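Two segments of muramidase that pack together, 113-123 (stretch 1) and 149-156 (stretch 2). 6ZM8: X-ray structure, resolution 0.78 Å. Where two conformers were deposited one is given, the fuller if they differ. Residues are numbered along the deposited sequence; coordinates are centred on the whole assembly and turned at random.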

# COMPACT_ATOMS: atom_id res chain seq x y z
N MET A 113 -16.57 6.83 -6.38
CA MET A 113 -15.27 6.24 -6.07
C MET A 113 -14.61 6.98 -4.91
O MET A 113 -14.05 6.36 -4.00
CB MET A 113 -14.39 6.27 -7.32
CG MET A 113 -13.05 5.57 -7.11
SD MET A 113 -13.13 3.82 -6.78
CE MET A 113 -13.47 3.23 -8.44
N VAL A 114 -14.66 8.33 -4.93
CA VAL A 114 -14.15 9.10 -3.80
C VAL A 114 -14.86 8.68 -2.52
O VAL A 114 -14.21 8.49 -1.48
CB VAL A 114 -14.28 10.60 -4.08
CG1 VAL A 114 -14.02 11.44 -2.83
CG2 VAL A 114 -13.34 11.02 -5.20
N ASN A 115 -16.19 8.54 -2.55
CA ASN A 115 -16.90 8.13 -1.35
C ASN A 115 -16.46 6.74 -0.88
O ASN A 115 -16.39 6.50 0.34
CB ASN A 115 -18.42 8.12 -1.59
CG ASN A 115 -19.02 9.49 -1.80
OD1 ASN A 115 -18.37 10.52 -1.58
ND2 ASN A 115 -20.27 9.49 -2.23
N TRP A 116 -16.23 5.82 -1.80
CA TRP A 116 -15.81 4.48 -1.45
C TRP A 116 -14.46 4.51 -0.73
O TRP A 116 -14.26 3.89 0.31
CB TRP A 116 -15.75 3.61 -2.73
CG TRP A 116 -15.52 2.17 -2.47
CD1 TRP A 116 -16.50 1.22 -2.44
CD2 TRP A 116 -14.29 1.50 -2.15
NE1 TRP A 116 -15.95 -0.01 -2.12
CE2 TRP A 116 -14.62 0.14 -1.93
CE3 TRP A 116 -12.95 1.89 -2.05
CZ2 TRP A 116 -13.66 -0.81 -1.59
CZ3 TRP A 116 -11.99 0.95 -1.70
CH2 TRP A 116 -12.36 -0.38 -1.46
N ILE A 117 -13.53 5.25 -1.32
CA ILE A 117 -12.19 5.40 -0.72
C ILE A 117 -12.32 6.05 0.66
O ILE A 117 -11.67 5.61 1.61
CB ILE A 117 -11.26 6.17 -1.66
CG1 ILE A 117 -11.06 5.40 -2.98
CG2 ILE A 117 -9.92 6.45 -0.98
CD1 ILE A 117 -10.48 6.25 -4.10
N GLU A 118 -13.14 7.11 0.77
CA GLU A 118 -13.35 7.75 2.07
C GLU A 118 -13.85 6.74 3.10
O GLU A 118 -13.42 6.74 4.26
CB GLU A 118 -14.32 8.91 1.90
CG GLU A 118 -14.59 9.67 3.21
CD GLU A 118 -13.38 10.38 3.73
OE1 GLU A 118 -12.86 11.28 3.05
OE2 GLU A 118 -12.86 9.97 4.78
N ASP A 119 -14.80 5.89 2.69
CA ASP A 119 -15.34 4.90 3.62
C ASP A 119 -14.23 3.93 4.06
O ASP A 119 -14.12 3.58 5.24
CB ASP A 119 -16.51 4.18 2.94
CG ASP A 119 -17.39 3.39 3.88
OD1 ASP A 119 -17.47 3.71 5.06
OD2 ASP A 119 -18.05 2.45 3.34
N PHE A 120 -13.40 3.48 3.12
CA PHE A 120 -12.28 2.60 3.49
C PHE A 120 -11.33 3.31 4.47
O PHE A 120 -10.96 2.74 5.51
CB PHE A 120 -11.53 2.15 2.22
CG PHE A 120 -10.44 1.15 2.54
CD1 PHE A 120 -9.20 1.56 3.03
CD2 PHE A 120 -10.66 -0.21 2.34
CE1 PHE A 120 -8.22 0.62 3.36
CE2 PHE A 120 -9.66 -1.14 2.64
CZ PHE A 120 -8.46 -0.72 3.16
N VAL A 121 -10.89 4.51 4.12
CA VAL A 121 -9.82 5.09 4.95
C VAL A 121 -10.36 5.54 6.32
O VAL A 121 -9.64 5.49 7.29
CB VAL A 121 -9.05 6.22 4.23
CG1 VAL A 121 -8.55 5.76 2.86
CG2 VAL A 121 -9.86 7.48 4.07
N THR A 122 -11.60 6.07 6.38
CA THR A 122 -12.18 6.42 7.67
C THR A 122 -12.36 5.17 8.53
O THR A 122 -12.07 5.18 9.73
CB THR A 122 -13.49 7.17 7.45
OG1 THR A 122 -13.22 8.43 6.87
CG2 THR A 122 -14.25 7.40 8.74
N THR A 123 -12.86 4.09 7.93
CA THR A 123 -13.07 2.86 8.69
C THR A 123 -11.74 2.29 9.17
O THR A 123 -11.61 1.89 10.34
CB THR A 123 -13.87 1.86 7.85
OG1 THR A 123 -15.14 2.43 7.50
CG2 THR A 123 -14.12 0.57 8.62
N ASN A 149 -8.26 15.61 -4.49
CA ASN A 149 -7.29 15.98 -3.46
C ASN A 149 -7.75 15.59 -2.05
O ASN A 149 -7.09 15.98 -1.09
CB ASN A 149 -6.94 17.45 -3.50
CG ASN A 149 -8.10 18.34 -3.16
OD1 ASN A 149 -9.14 17.90 -2.71
ND2 ASN A 149 -7.89 19.65 -3.36
N ARG A 150 -8.83 14.83 -1.92
CA ARG A 150 -9.50 14.68 -0.62
C ARG A 150 -8.71 13.92 0.41
O ARG A 150 -9.01 14.04 1.59
CB ARG A 150 -10.89 14.09 -0.82
CG ARG A 150 -11.76 15.25 -1.38
CD ARG A 150 -13.25 15.15 -1.25
NE ARG A 150 -13.58 13.94 -0.51
CZ ARG A 150 -14.34 13.80 0.57
NH1 ARG A 150 -14.95 14.83 1.17
NH2 ARG A 150 -14.42 12.57 1.05
N PHE A 151 -7.74 13.11 -0.00
CA PHE A 151 -7.05 12.19 0.92
C PHE A 151 -5.63 12.63 1.21
O PHE A 151 -5.00 12.03 2.10
CB PHE A 151 -7.06 10.77 0.35
CG PHE A 151 -8.46 10.36 0.03
CD1 PHE A 151 -9.39 10.10 1.03
CD2 PHE A 151 -8.88 10.29 -1.28
CE1 PHE A 151 -10.72 9.87 0.72
CE2 PHE A 151 -10.23 10.05 -1.58
CZ PHE A 151 -11.13 9.84 -0.58
N ALA A 152 -5.09 13.63 0.52
CA ALA A 152 -3.66 13.90 0.59
C ALA A 152 -3.18 14.36 1.96
O ALA A 152 -2.05 14.06 2.35
CB ALA A 152 -3.27 14.92 -0.45
N ASN A 153 -4.04 15.02 2.74
CA ASN A 153 -3.66 15.53 4.07
C ASN A 153 -3.86 14.49 5.19
O ASN A 153 -3.70 14.78 6.38
CB ASN A 153 -4.50 16.75 4.40
CG ASN A 153 -4.12 17.37 5.71
OD1 ASN A 153 -2.97 17.75 5.95
ND2 ASN A 153 -5.10 17.52 6.57
N ARG A 154 -4.27 13.32 4.84
CA ARG A 154 -4.33 12.20 5.78
C ARG A 154 -3.46 11.01 5.37
O ARG A 154 -2.84 10.37 6.21
CB ARG A 154 -5.78 11.70 5.94
CG ARG A 154 -6.65 12.65 6.74
CD ARG A 154 -8.12 12.26 6.71
NE ARG A 154 -8.66 12.45 5.38
CZ ARG A 154 -9.82 11.94 4.94
NH1 ARG A 154 -10.54 11.17 5.76
NH2 ARG A 154 -10.25 12.19 3.73
N CYS A 155 -3.51 10.66 4.09
CA CYS A 155 -3.02 9.36 3.60
C CYS A 155 -1.72 9.56 2.85
O CYS A 155 -1.72 10.17 1.79
CB CYS A 155 -4.03 8.74 2.65
SG CYS A 155 -5.61 8.37 3.45
N PRO A 156 -0.60 9.00 3.34
CA PRO A 156 0.64 9.09 2.57
C PRO A 156 0.47 8.43 1.19
O PRO A 156 -0.21 7.39 1.08
CB PRO A 156 1.65 8.31 3.42
CG PRO A 156 1.07 8.39 4.84
CD PRO A 156 -0.43 8.29 4.62

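Glu118 is the polar centre of this contact. Its carboxylate meets two arginines from the loop that packs against the helix. The pairing with Arg154 is bidentate. Arg154 NH1 donates to Glu118 OE2 at 2.8 Å, and Arg154 NH2 donates to Glu118 OE1, also at 2.8 Å. The angles at hydrogen are 174° and 170°, so both bonds are nearly straight. This is the familiar fork of a guanidinium facing a carboxylate, in which charge attraction and hydrogen bonding act together as a salt bridge. Glu118 OE2 lies near the plane of the guanidinium, at its edge, where the N-H groups point.

The second arginine is Arg150. Its NH2 forms a salt bridge with Glu118 OE1 at 2.8 Å. Glu118 OE1 therefore serves both arginines, while OE2 faces Arg154. The approach to the Arg150 guanidinium is oblique.

The CA-to-CB bond of Glu118 points sideways to the loop. The side chain is t at chi1 and p at chi2, and its end comes nearer to the loop. That bend lets a residue on the flank of the helix reach both arginines.

The loop itself helps to hold Arg154 in place. Arg154 NH2 also donates to Arg150 O at 3.1 Å, with an angle of 166°. The same nitrogen thus links the loop backbone to the helix carboxylate. Backbone bonds tighten this part of the chain further. Phe151 O accepts from Arg154 N at 3.1 Å and from Cys155 N at 2.8 Å. Asn149 to Ala152 forms a type I turn, which includes Arg150 and Phe151.

Thr122 lies one helical turn after Glu118. Its OG1 is 2.6 Å from Glu118 OE2 and 4.0 Å from Arg154 NH1, so it sits beside the ion pair.

Phe151 is the main apolar element. It has the largest area covered by the opposite stretch, 84 Å², and its CA-to-CB bond points toward the helix. Ile117 CG2 lies over one face of the ring, 3.7 Å from the centroid and 16° off the normal. This is a CH-pi contact. Val114 O approaches the ring at its edge, 3.5 Å from Phe151 CZ. Val114 CG1 is 4.0 Å from Phe151 CZ, and Val121 CG2 is 4.0 Å from Phe151 CD1. The ring thus meets side chains from three successive turns of the helix. Glu118 OE1 is 3.5 Å from Phe151 CE1, so the charged cluster and the apolar packing adjoin each other.

Val121 extends the packing along the loop. Its CG1 is 4.0 Å from Cys155 SG. Towards the start of the helical stretch, Val114 CG1 lies 3.4 Å from Arg150 NE. This nitrogen is buried by the contact and has no polar partner in the model. The salt bridge of Arg150 is made through NH2 instead. Together the two stretches bury 379 Å², summed over both sides.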